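Local coordinates for hypothetical protein (Archaeoglobus fulgidus, PDB 2H6L) that is of unknown function but binds zinc through a cluster of histidines and assembles as a trimer of PPC-domain subunits, at residues V8-L14 against E114-L120; L16-L22 against S107-C113; Y61-L66 against Y101-F106; L70-S76 against I90-K96. One frame throughout, in Å; residues are numbered along the deposited sequence.

Contact 1. Residues V8-L14 against E114-L120; sequences VGKGFLL and EVFVLPL
Phe12 lies beside Val117, CB to CB at 4.0 Å, and its ring continues along the sheet to Pro119, whose CD sits 4.1 Å from Phe12 CD2. The two side chains cross at about a right angle, while the edge of the ring faces Val117 O. On the same face of the sheet Leu14 reaches back to Val117, CD1 to CG2 at 4.1 Å. The other face carries Leu13 and Phe116. With CG of Phe116 trans to its backbone N (chi1 173°), the ring swings alongside the partner strand, and its CD1 meets Leu13 CD2 at 3.9 Å. Between the two layers of side chains runs an antiparallel ladder in which Phe12 and Val117, and likewise Leu14 and Val115, exchange two backbone hydrogen bonds; the straightest is Val117 N to Phe12 O, 2.8 Å. Beyond the Phe12-Val117 pair the direct ladder ends, and a water bridges Gly9 N, Lys10 O and Pro119 O. Val8 closes this end, CG1 against Leu120 CD2 at 3.9 Å. Helix 22-33 covers the Phe12 face, Phe29 meeting the Phe12 ring edge-to-face; strand 38-43 pairs with the far edge of 114-120, and residues 10-14 pair with a strand of the second subunit, carrying the sheet across the interface.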
# COMPACT_ATOMS: atom_id res chain seq x y z
N VAL A 8 8.96 -8.71 13.82
CA VAL A 8 9.33 -8.86 12.42
C VAL A 8 10.79 -9.30 12.38
O VAL A 8 11.56 -8.99 13.29
CB VAL A 8 9.16 -7.54 11.65
CG1 VAL A 8 7.70 -7.10 11.69
CG2 VAL A 8 10.06 -6.47 12.24
N GLY A 9 11.17 -10.02 11.33
CA GLY A 9 12.54 -10.49 11.21
C GLY A 9 12.94 -10.72 9.76
O GLY A 9 13.89 -10.11 9.27
N LYS A 10 12.21 -11.60 9.08
CA LYS A 10 12.49 -11.91 7.68
C LYS A 10 11.69 -11.04 6.73
O LYS A 10 10.76 -10.34 7.12
CB LYS A 10 12.19 -13.37 7.36
CG LYS A 10 13.25 -14.38 7.78
CD LYS A 10 13.28 -14.59 9.27
CE LYS A 10 14.14 -15.79 9.64
NZ LYS A 10 13.63 -17.04 9.02
N GLY A 11 12.07 -11.10 5.46
CA GLY A 11 11.40 -10.36 4.42
C GLY A 11 11.55 -11.14 3.13
O GLY A 11 12.58 -11.77 2.90
N PHE A 12 10.52 -11.12 2.29
CA PHE A 12 10.57 -11.86 1.04
C PHE A 12 10.06 -11.06 -0.15
O PHE A 12 9.05 -10.36 -0.05
CB PHE A 12 9.72 -13.13 1.13
CG PHE A 12 10.22 -14.12 2.13
CD1 PHE A 12 11.29 -14.96 1.81
CD2 PHE A 12 9.62 -14.25 3.37
CE1 PHE A 12 11.74 -15.90 2.72
CE2 PHE A 12 10.06 -15.19 4.29
CZ PHE A 12 11.13 -16.02 3.96
N LEU A 13 10.77 -11.16 -1.26
CA LEU A 13 10.35 -10.53 -2.49
C LEU A 13 10.17 -11.73 -3.41
O LEU A 13 11.04 -12.59 -3.48
CB LEU A 13 11.43 -9.59 -3.04
CG LEU A 13 11.57 -8.21 -2.40
CD1 LEU A 13 12.69 -7.43 -3.11
CD2 LEU A 13 10.25 -7.46 -2.50
N LEU A 14 9.03 -11.83 -4.07
CA LEU A 14 8.83 -12.98 -4.94
C LEU A 14 8.50 -12.56 -6.35
O LEU A 14 7.86 -11.53 -6.57
CB LEU A 14 7.68 -13.86 -4.43
CG LEU A 14 7.34 -13.94 -2.95
CD1 LEU A 14 6.07 -14.76 -2.80
CD2 LEU A 14 8.48 -14.57 -2.14
N GLU A 114 5.46 -8.80 -8.66
CA GLU A 114 6.52 -8.75 -7.67
C GLU A 114 5.81 -8.53 -6.34
O GLU A 114 5.15 -7.51 -6.13
CB GLU A 114 7.49 -7.61 -8.01
CG GLU A 114 8.01 -7.71 -9.45
CD GLU A 114 8.96 -6.59 -9.88
OE1 GLU A 114 8.90 -5.47 -9.33
OE2 GLU A 114 9.77 -6.83 -10.81
N VAL A 115 5.94 -9.50 -5.45
CA VAL A 115 5.26 -9.46 -4.17
C VAL A 115 6.21 -9.27 -3.00
O VAL A 115 7.30 -9.84 -2.98
CB VAL A 115 4.48 -10.79 -3.93
CG1 VAL A 115 3.60 -10.66 -2.70
CG2 VAL A 115 3.65 -11.13 -5.16
N PHE A 116 5.80 -8.46 -2.04
CA PHE A 116 6.61 -8.26 -0.85
C PHE A 116 5.85 -8.96 0.26
O PHE A 116 4.69 -8.66 0.50
CB PHE A 116 6.75 -6.78 -0.49
CG PHE A 116 7.45 -6.54 0.82
CD1 PHE A 116 8.69 -7.12 1.09
CD2 PHE A 116 6.86 -5.75 1.81
CE1 PHE A 116 9.33 -6.93 2.31
CE2 PHE A 116 7.49 -5.55 3.03
CZ PHE A 116 8.73 -6.14 3.28
N VAL A 117 6.51 -9.90 0.92
CA VAL A 117 5.87 -10.62 2.01
C VAL A 117 6.62 -10.34 3.30
O VAL A 117 7.83 -10.57 3.38
CB VAL A 117 5.85 -12.13 1.75
CG1 VAL A 117 5.23 -12.86 2.93
CG2 VAL A 117 5.09 -12.43 0.47
N LEU A 118 5.91 -9.84 4.30
CA LEU A 118 6.51 -9.54 5.59
C LEU A 118 5.90 -10.47 6.62
O LEU A 118 4.82 -10.19 7.16
CB LEU A 118 6.23 -8.08 5.98
CG LEU A 118 6.90 -7.54 7.25
CD1 LEU A 118 8.41 -7.45 7.05
CD2 LEU A 118 6.34 -6.18 7.57
N PRO A 119 6.56 -11.61 6.89
CA PRO A 119 6.02 -12.55 7.87
C PRO A 119 5.97 -11.93 9.27
O PRO A 119 6.83 -11.11 9.63
CB PRO A 119 7.00 -13.73 7.79
CG PRO A 119 8.29 -13.08 7.37
CD PRO A 119 7.82 -12.10 6.32
N LEU A 120 4.95 -12.30 10.03
CA LEU A 120 4.78 -11.78 11.38
C LEU A 120 4.85 -12.95 12.35
O LEU A 120 4.02 -13.87 12.29
CB LEU A 120 3.44 -11.05 11.49
CG LEU A 120 3.33 -9.83 10.57
CD1 LEU A 120 1.89 -9.35 10.46
CD2 LEU A 120 4.23 -8.73 11.10
O HOH W 1 9.33 -10.00 9.31

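Contact 2. Residues L16-L22 against S107-C113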
# COMPACT_ATOMS: atom_id res chain seq x y z
N LEU A 16 6.40 -13.92 -9.20
CA LEU A 16 5.38 -14.92 -9.50
C LEU A 16 5.50 -15.44 -10.92
O LEU A 16 6.08 -14.79 -11.78
CB LEU A 16 3.98 -14.32 -9.31
CG LEU A 16 3.42 -14.40 -7.89
CD1 LEU A 16 4.49 -14.04 -6.88
CD2 LEU A 16 2.22 -13.48 -7.76
N ASP A 17 4.94 -16.62 -11.16
CA ASP A 17 4.97 -17.23 -12.48
C ASP A 17 3.87 -16.72 -13.40
O ASP A 17 2.72 -16.55 -12.99
CB ASP A 17 4.83 -18.76 -12.37
CG ASP A 17 6.01 -19.40 -11.68
OD1 ASP A 17 7.16 -19.12 -12.08
OD2 ASP A 17 5.79 -20.18 -10.73
N TYR A 18 4.25 -16.47 -14.65
CA TYR A 18 3.33 -15.99 -15.66
C TYR A 18 2.23 -17.04 -15.91
O TYR A 18 2.50 -18.24 -15.92
CB TYR A 18 4.11 -15.72 -16.95
CG TYR A 18 3.28 -15.44 -18.18
CD1 TYR A 18 2.65 -16.47 -18.87
CD2 TYR A 18 3.13 -14.14 -18.66
CE1 TYR A 18 1.89 -16.21 -20.02
CE2 TYR A 18 2.38 -13.87 -19.79
CZ TYR A 18 1.77 -14.91 -20.47
OH TYR A 18 1.03 -14.65 -21.61
N GLY A 19 1.00 -16.58 -16.10
CA GLY A 19 -0.10 -17.49 -16.37
C GLY A 19 -0.73 -18.26 -15.21
O GLY A 19 -1.69 -18.99 -15.43
N LYS A 20 -0.21 -18.10 -14.00
CA LYS A 20 -0.76 -18.80 -12.84
C LYS A 20 -1.51 -17.82 -11.95
O LYS A 20 -1.25 -16.62 -12.00
CB LYS A 20 0.36 -19.45 -12.03
CG LYS A 20 1.21 -20.44 -12.81
CD LYS A 20 0.40 -21.67 -13.21
CE LYS A 20 1.27 -22.68 -13.96
NZ LYS A 20 0.56 -23.97 -14.19
N ASP A 21 -2.42 -18.32 -11.11
CA ASP A 21 -3.20 -17.45 -10.22
C ASP A 21 -2.34 -16.74 -9.18
O ASP A 21 -1.51 -17.35 -8.51
CB ASP A 21 -4.29 -18.24 -9.50
CG ASP A 21 -5.20 -17.35 -8.68
OD1 ASP A 21 -6.00 -16.60 -9.29
OD2 ASP A 21 -5.12 -17.36 -7.43
N LEU A 22 -2.58 -15.44 -9.04
CA LEU A 22 -1.82 -14.63 -8.10
C LEU A 22 -2.01 -15.11 -6.66
O LEU A 22 -1.04 -15.39 -5.97
CB LEU A 22 -2.24 -13.17 -8.25
CG LEU A 22 -1.19 -12.13 -7.84
CD1 LEU A 22 -1.63 -10.73 -8.24
CD2 LEU A 22 -0.97 -12.22 -6.35
N SER A 107 -9.38 -13.80 -7.61
CA SER A 107 -8.39 -14.46 -8.46
C SER A 107 -7.82 -13.49 -9.48
O SER A 107 -8.46 -12.49 -9.84
CB SER A 107 -9.00 -15.64 -9.20
OG SER A 107 -9.90 -15.20 -10.20
N ALA A 108 -6.62 -13.80 -9.96
CA ALA A 108 -5.96 -12.99 -10.96
C ALA A 108 -4.89 -13.83 -11.65
O ALA A 108 -4.10 -14.50 -11.00
CB ALA A 108 -5.32 -11.76 -10.33
N GLU A 109 -4.91 -13.80 -12.98
CA GLU A 109 -3.92 -14.52 -13.75
C GLU A 109 -2.74 -13.56 -13.83
O GLU A 109 -2.90 -12.42 -14.24
CB GLU A 109 -4.44 -14.81 -15.15
CG GLU A 109 -3.57 -15.76 -15.94
CD GLU A 109 -4.15 -16.07 -17.30
OE1 GLU A 109 -5.37 -16.34 -17.37
OE2 GLU A 109 -3.40 -16.04 -18.30
N VAL A 110 -1.57 -14.03 -13.43
CA VAL A 110 -0.38 -13.20 -13.44
C VAL A 110 0.29 -12.99 -14.81
O VAL A 110 0.41 -13.92 -15.61
CB VAL A 110 0.69 -13.77 -12.51
CG1 VAL A 110 1.99 -12.99 -12.67
CG2 VAL A 110 0.21 -13.72 -11.07
N PHE A 111 0.72 -11.75 -15.06
CA PHE A 111 1.45 -11.42 -16.27
C PHE A 111 2.88 -11.27 -15.75
O PHE A 111 3.80 -11.97 -16.18
CB PHE A 111 1.00 -10.10 -16.88
CG PHE A 111 1.79 -9.71 -18.11
CD1 PHE A 111 1.62 -10.40 -19.31
CD2 PHE A 111 2.74 -8.71 -18.05
CE1 PHE A 111 2.40 -10.11 -20.42
CE2 PHE A 111 3.53 -8.40 -19.16
CZ PHE A 111 3.36 -9.10 -20.35
N ALA A 112 3.04 -10.35 -14.79
CA ALA A 112 4.31 -10.10 -14.12
C ALA A 112 3.93 -9.53 -12.76
O ALA A 112 3.25 -8.51 -12.67
CB ALA A 112 5.15 -9.08 -14.90
N CYS A 113 4.37 -10.20 -11.70
CA CYS A 113 4.03 -9.76 -10.35
C CYS A 113 5.19 -9.89 -9.37
O CYS A 113 5.82 -10.93 -9.26
CB CYS A 113 2.83 -10.56 -9.83
SG CYS A 113 2.16 -9.97 -8.26
O HOH W 2 6.43 -12.22 -12.58
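Val110 fits into a loop that begins with a type II turn, Asp17 to Lys20, and ends at the N-cap of helix 22-33. Its CG1 stands opposite the backbone N (chi1 173°), and both methyls meet the loop: CG1 at Asp17 O, CG2 3.7 Å from Leu22 CA and 3.9 Å from Leu16 CD2. Leu22, crossing Val110 at about a right angle, and Leu16 both extend to Cys113, where SG is 3.5 Å from Leu16 CD2. Tyr18 is turned outward along the chain to Phe111; the rings are inclined at 62° and meet through Tyr18 CE2 and Phe111 CD1, with Phe111 O at the tyrosine edge. Phe111 and Ala112 form a classic beta bulge opposite Ala45, where the chain turns a corner. Backbone bonds fasten the loop to the strand, among them Gly19 N to Val110 O and Val110 N to Lys20 O. Gly19 adopts a positive phi, as expected at the third position of this turn. Asp21 serves two ends: OD2 caps Arg24 N at the start of the helix, whereas OD1 turns to the strand. There Ala108 N donates to Asp21 OD1 over 2.9 Å, approaching on the syn side but 33° out of the carboxylate plane.

Contact 3. Residues Y61-L66 against Y101-F106; sequences YVKKEL and YGGHLF. With ZN (zinc ion), chain D; ACY (acetic acid), chain E.
Aromatic contacts dominate one end of this crossing, where Tyr61 packs against both Phe106 and His104. Phe106 directs its edge at the face of Tyr61 in a T-shaped pair, planes at 89°, with CZ 3.8 Å from Tyr61 CG. Tyr61 CG lies anti to its carbonyl carbon (chi1 -80°), a setting that carries the ring off the strand toward residues 101-106 and brings its outer end over the imidazole of His104. Those two planes are inclined at 44°, and Tyr61 CZ lies above the rim of the imidazole. Phe106 also has His104 CD2 over one face, completing the three-ring cluster.

Two further contacts use ring faces. Lys63 bends at chi3 to bring NZ over Phe106, 4.7 Å from the ring centroid, as a cation-pi interaction. At the other end, Leu66 places CD2 almost centrally above Tyr101, 3.7 Å from its centroid, a CH-pi contact; Lys64 CE passes obliquely by the same ring.

Polar and metal contacts gather at His104, whose ND1 binds zinc at 2.1 Å. An acetate, probably from the crystallisation liquor, also binds the metal, its atom O lying 2.3 Å from the zinc ion. Tyr61 OH gives that acetate O a weak hydrogen bond of 3.2 Å. With this acetate bound, the tyrosine is placed as a possible second-shell residue. The strands themselves cross steeply without pairing; strand 45-55 pairs with both. With His89 and His91 completing the protein ligands, this is a three-histidine zinc site whose fourth position is filled by a small carboxylate.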
# COMPACT_ATOMS: atom_id res chain seq x y z
N TYR A 61 -20.94 -11.29 -1.02
CA TYR A 61 -20.08 -10.66 -2.01
C TYR A 61 -20.77 -10.57 -3.37
O TYR A 61 -21.68 -11.35 -3.68
CB TYR A 61 -18.78 -11.44 -2.14
CG TYR A 61 -17.77 -11.13 -1.05
CD1 TYR A 61 -17.08 -9.91 -1.04
CD2 TYR A 61 -17.48 -12.05 -0.04
CE1 TYR A 61 -16.14 -9.62 -0.05
CE2 TYR A 61 -16.54 -11.77 0.95
CZ TYR A 61 -15.87 -10.55 0.94
OH TYR A 61 -14.94 -10.26 1.91
N VAL A 62 -20.35 -9.58 -4.15
CA VAL A 62 -20.86 -9.34 -5.49
C VAL A 62 -19.60 -9.22 -6.33
O VAL A 62 -18.88 -8.23 -6.22
CB VAL A 62 -21.65 -8.03 -5.56
CG1 VAL A 62 -22.14 -7.78 -6.97
CG2 VAL A 62 -22.84 -8.09 -4.59
N LYS A 63 -19.32 -10.22 -7.16
CA LYS A 63 -18.11 -10.20 -7.95
C LYS A 63 -18.22 -9.62 -9.35
O LYS A 63 -19.30 -9.54 -9.94
CB LYS A 63 -17.51 -11.61 -8.02
CG LYS A 63 -18.45 -12.69 -8.54
CD LYS A 63 -17.76 -14.05 -8.58
CE LYS A 63 -17.30 -14.49 -7.19
NZ LYS A 63 -16.56 -15.78 -7.23
N LYS A 64 -17.07 -9.20 -9.86
CA LYS A 64 -16.96 -8.62 -11.19
C LYS A 64 -15.82 -9.33 -11.92
O LYS A 64 -14.74 -9.52 -11.36
CB LYS A 64 -16.68 -7.12 -11.11
CG LYS A 64 -16.61 -6.44 -12.46
CD LYS A 64 -16.36 -4.95 -12.35
CE LYS A 64 -16.41 -4.30 -13.72
NZ LYS A 64 -17.66 -4.70 -14.44
N GLU A 65 -16.09 -9.73 -13.15
CA GLU A 65 -15.08 -10.41 -13.96
C GLU A 65 -14.45 -9.41 -14.88
O GLU A 65 -15.12 -8.54 -15.43
CB GLU A 65 -15.72 -11.53 -14.78
CG GLU A 65 -16.03 -12.78 -13.99
CD GLU A 65 -16.77 -13.81 -14.82
OE1 GLU A 65 -18.01 -13.70 -14.94
OE2 GLU A 65 -16.11 -14.72 -15.36
N LEU A 66 -13.14 -9.52 -15.03
CA LEU A 66 -12.38 -8.63 -15.90
C LEU A 66 -11.48 -9.50 -16.76
O LEU A 66 -10.50 -10.06 -16.27
CB LEU A 66 -11.52 -7.68 -15.07
CG LEU A 66 -12.27 -6.65 -14.22
CD1 LEU A 66 -11.32 -6.08 -13.19
CD2 LEU A 66 -12.85 -5.56 -15.11
N TYR A 101 -10.55 -0.10 -11.55
CA TYR A 101 -11.49 -1.00 -10.89
C TYR A 101 -10.86 -1.34 -9.55
O TYR A 101 -9.64 -1.28 -9.42
CB TYR A 101 -11.64 -2.30 -11.69
CG TYR A 101 -12.04 -2.10 -13.13
CD1 TYR A 101 -13.36 -1.83 -13.49
CD2 TYR A 101 -11.09 -2.22 -14.15
CE1 TYR A 101 -13.73 -1.68 -14.82
CE2 TYR A 101 -11.45 -2.07 -15.49
CZ TYR A 101 -12.77 -1.81 -15.82
OH TYR A 101 -13.12 -1.70 -17.13
N GLY A 102 -11.67 -1.68 -8.56
CA GLY A 102 -11.11 -2.01 -7.26
C GLY A 102 -12.02 -2.87 -6.42
O GLY A 102 -13.24 -2.88 -6.62
N GLY A 103 -11.44 -3.61 -5.48
CA GLY A 103 -12.25 -4.45 -4.62
C GLY A 103 -11.52 -5.59 -3.95
O GLY A 103 -10.29 -5.63 -3.90
N HIS A 104 -12.31 -6.51 -3.40
CA HIS A 104 -11.81 -7.70 -2.74
C HIS A 104 -11.30 -8.57 -3.90
O HIS A 104 -11.99 -8.74 -4.90
CB HIS A 104 -12.96 -8.39 -2.01
CG HIS A 104 -12.56 -9.61 -1.24
ND1 HIS A 104 -12.29 -9.59 0.11
CD2 HIS A 104 -12.36 -10.89 -1.65
CE1 HIS A 104 -11.94 -10.80 0.50
NE2 HIS A 104 -11.97 -11.61 -0.54
N LEU A 105 -10.10 -9.12 -3.76
CA LEU A 105 -9.52 -9.95 -4.81
C LEU A 105 -9.85 -11.42 -4.62
O LEU A 105 -9.63 -11.98 -3.55
CB LEU A 105 -8.00 -9.77 -4.85
CG LEU A 105 -7.24 -10.62 -5.85
CD1 LEU A 105 -7.62 -10.21 -7.27
CD2 LEU A 105 -5.74 -10.45 -5.62
N PHE A 106 -10.37 -12.05 -5.67
CA PHE A 106 -10.71 -13.47 -5.62
C PHE A 106 -9.69 -14.27 -6.41
O PHE A 106 -9.20 -15.30 -5.94
CB PHE A 106 -12.11 -13.71 -6.18
CG PHE A 106 -13.21 -13.23 -5.28
CD1 PHE A 106 -13.53 -13.92 -4.11
CD2 PHE A 106 -13.93 -12.08 -5.59
CE1 PHE A 106 -14.53 -13.47 -3.27
CE2 PHE A 106 -14.94 -11.62 -4.75
CZ PHE A 106 -15.24 -12.31 -3.59
ZN ZN D . -12.07 -8.08 1.62
C ACY E . -14.52 -7.03 2.61
O ACY E . -14.19 -7.20 1.46
OXT ACY E . -15.83 -6.99 2.94
CH3 ACY E . -13.48 -6.87 3.67

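Contact 4. Residues L70-S76 against I90-K96. With ZN (zinc ion), chain D.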
# COMPACT_ATOMS: atom_id res chain seq x y z
N LEU A 70 -4.66 -5.87 -17.18
CA LEU A 70 -4.75 -4.71 -16.31
C LEU A 70 -3.49 -4.56 -15.48
O LEU A 70 -2.82 -5.54 -15.17
CB LEU A 70 -5.96 -4.84 -15.38
CG LEU A 70 -7.27 -4.09 -15.64
CD1 LEU A 70 -7.45 -3.77 -17.10
CD2 LEU A 70 -8.44 -4.93 -15.12
N GLU A 71 -3.16 -3.32 -15.12
CA GLU A 71 -2.00 -3.07 -14.28
C GLU A 71 -2.43 -3.25 -12.84
O GLU A 71 -3.57 -2.94 -12.49
CB GLU A 71 -1.52 -1.62 -14.44
CG GLU A 71 -0.98 -1.24 -15.80
CD GLU A 71 0.47 -1.62 -15.95
OE1 GLU A 71 1.27 -1.20 -15.09
OE2 GLU A 71 0.81 -2.33 -16.92
N ILE A 72 -1.54 -3.76 -12.00
CA ILE A 72 -1.85 -3.89 -10.59
C ILE A 72 -1.44 -2.52 -10.08
O ILE A 72 -0.27 -2.25 -9.87
CB ILE A 72 -0.99 -4.95 -9.89
CG1 ILE A 72 -1.24 -6.33 -10.50
CG2 ILE A 72 -1.33 -4.98 -8.40
CD1 ILE A 72 -0.35 -7.41 -9.91
N LEU A 73 -2.43 -1.64 -9.90
CA LEU A 73 -2.15 -0.29 -9.44
C LEU A 73 -1.88 -0.26 -7.95
O LEU A 73 -1.16 0.62 -7.45
CB LEU A 73 -3.33 0.60 -9.79
CG LEU A 73 -3.70 0.56 -11.27
CD1 LEU A 73 -4.90 1.46 -11.54
CD2 LEU A 73 -2.50 0.99 -12.11
N SER A 74 -2.45 -1.24 -7.25
CA SER A 74 -2.28 -1.37 -5.81
C SER A 74 -2.80 -2.73 -5.37
O SER A 74 -3.90 -3.14 -5.74
CB SER A 74 -3.06 -0.26 -5.09
OG SER A 74 -2.94 -0.40 -3.68
N LEU A 75 -1.99 -3.43 -4.58
CA LEU A 75 -2.33 -4.74 -4.05
C LEU A 75 -1.82 -4.76 -2.62
O LEU A 75 -0.63 -4.59 -2.36
CB LEU A 75 -1.66 -5.85 -4.87
CG LEU A 75 -2.17 -7.27 -4.59
CD1 LEU A 75 -1.94 -8.13 -5.83
CD2 LEU A 75 -1.48 -7.87 -3.37
N SER A 76 -2.74 -4.94 -1.68
CA SER A 76 -2.37 -4.95 -0.28
C SER A 76 -3.22 -5.94 0.51
O SER A 76 -4.36 -6.19 0.16
CB SER A 76 -2.55 -3.54 0.30
OG SER A 76 -2.37 -3.56 1.70
N ILE A 90 -6.89 -10.15 0.36
CA ILE A 90 -6.27 -9.09 -0.43
C ILE A 90 -7.24 -8.17 -1.15
O ILE A 90 -8.24 -8.61 -1.71
CB ILE A 90 -5.35 -9.71 -1.51
CG1 ILE A 90 -4.34 -10.64 -0.86
CG2 ILE A 90 -4.66 -8.59 -2.31
CD1 ILE A 90 -3.64 -11.56 -1.84
N HIS A 91 -6.92 -6.88 -1.14
CA HIS A 91 -7.73 -5.90 -1.83
C HIS A 91 -6.84 -5.30 -2.91
O HIS A 91 -5.64 -5.14 -2.72
CB HIS A 91 -8.23 -4.81 -0.87
CG HIS A 91 -9.45 -5.21 -0.10
ND1 HIS A 91 -10.32 -4.29 0.45
CD2 HIS A 91 -9.96 -6.43 0.20
CE1 HIS A 91 -11.31 -4.93 1.05
NE2 HIS A 91 -11.11 -6.23 0.91
N VAL A 92 -7.42 -4.98 -4.06
CA VAL A 92 -6.63 -4.42 -5.15
C VAL A 92 -7.31 -3.32 -5.92
O VAL A 92 -8.51 -3.08 -5.81
CB VAL A 92 -6.26 -5.49 -6.21
CG1 VAL A 92 -5.38 -6.56 -5.60
CG2 VAL A 92 -7.54 -6.10 -6.79
N LEU A 93 -6.48 -2.65 -6.71
CA LEU A 93 -6.88 -1.60 -7.62
C LEU A 93 -6.17 -2.01 -8.91
O LEU A 93 -4.94 -2.12 -8.95
CB LEU A 93 -6.40 -0.24 -7.12
CG LEU A 93 -7.38 0.41 -6.15
CD1 LEU A 93 -6.65 0.98 -4.95
CD2 LEU A 93 -8.15 1.49 -6.90
N LEU A 94 -6.97 -2.27 -9.93
CA LEU A 94 -6.46 -2.70 -11.23
C LEU A 94 -6.97 -1.74 -12.28
O LEU A 94 -8.04 -1.15 -12.13
CB LEU A 94 -6.98 -4.10 -11.57
CG LEU A 94 -6.41 -5.38 -10.95
CD1 LEU A 94 -5.78 -5.10 -9.61
CD2 LEU A 94 -7.53 -6.40 -10.84
N GLY A 95 -6.21 -1.58 -13.36
CA GLY A 95 -6.65 -0.69 -14.41
C GLY A 95 -5.52 -0.07 -15.19
O GLY A 95 -4.37 -0.48 -15.08
N LYS A 96 -5.87 0.94 -15.98
CA LYS A 96 -4.92 1.65 -16.81
C LYS A 96 -5.43 3.08 -16.98
O LYS A 96 -6.60 3.29 -17.28
CB LYS A 96 -4.79 0.95 -18.16
CG LYS A 96 -6.11 0.84 -18.91
CD LYS A 96 -6.04 -0.17 -20.05
CE LYS A 96 -6.03 -1.60 -19.52
NZ LYS A 96 -6.17 -2.60 -20.61
ZN ZN D . -12.07 -8.08 1.62
O HOH W 3 -4.51 -2.33 -2.41
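Leu93 O accepts two backbone hydrogen bonds, from Leu73 N at 2.7 Å and from Ser74 N at 3.1 Å. The second donor lies in the carbonyl plane on a lone pair, whereas the first is tilted 19° out of it. Sharing one acceptor between successive residues lets both Leu73 and Ser74 face Leu93, and Ser74 CB packs against Leu93 CD1. Near the metal end, Ser76 and His91 exchange a nearly straight pair of bonds, both angles 171°. Water joins Ser74 OG to His91 O, accepting from the serine and donating to the carbonyl.

The segments are the arms of an antiparallel beta hairpin, strands 70-82 and 85-96, interrupted by this classic bulge. One face is apolar and tight: Leu75 lies side by side with Val92, CG to CG1 at 3.4 Å, and its CD2 comes equally near Ile90 CG2, both closer than ordinary carbon contact. Farther along, Leu70 crosses Leu94 and brings CD1 to 3.5 Å from Lys96 CE.

His91 CG stands anti to the carbonyl carbon (chi1 -82°), and the ring leads away from the hairpin to bind zinc through NE2 at 2.2 Å. Its other nitrogen, ND1, donates to Ile72 O of the third subunit, an outer-shell bond that would fix the ring's rotation. In turn, Ile72 O receives His91 ND1 of the second subunit, and Leu93 packs on Leu93 of both neighbouring subunits.

In the fold
From the N terminus, strand 10-15 enters contact 1, which closes the longest loop by pairing with strand 113-119. Contact 2 follows at once, fastening the lead into helix 22-33 to the end of strand 99-110, and touches contact 1 where Leu16 CD1 meets Val115 CG2. Within its loop lies contact 3, joining strand 60-66 to the earlier half of strand 99-110, and within that again contact 4, the short hairpin. The four are thus concentric and none cross. Contacts 3 and 4 share the zinc and neighbouring strands; Leu22, at the start of the helix, packs on Ile72 and Leu75 and so joins contacts 2 and 4. Contacts 1, 3 and 4 join strands of one curled antiparallel sheet, while contact 2 anchors the start of the helix to it.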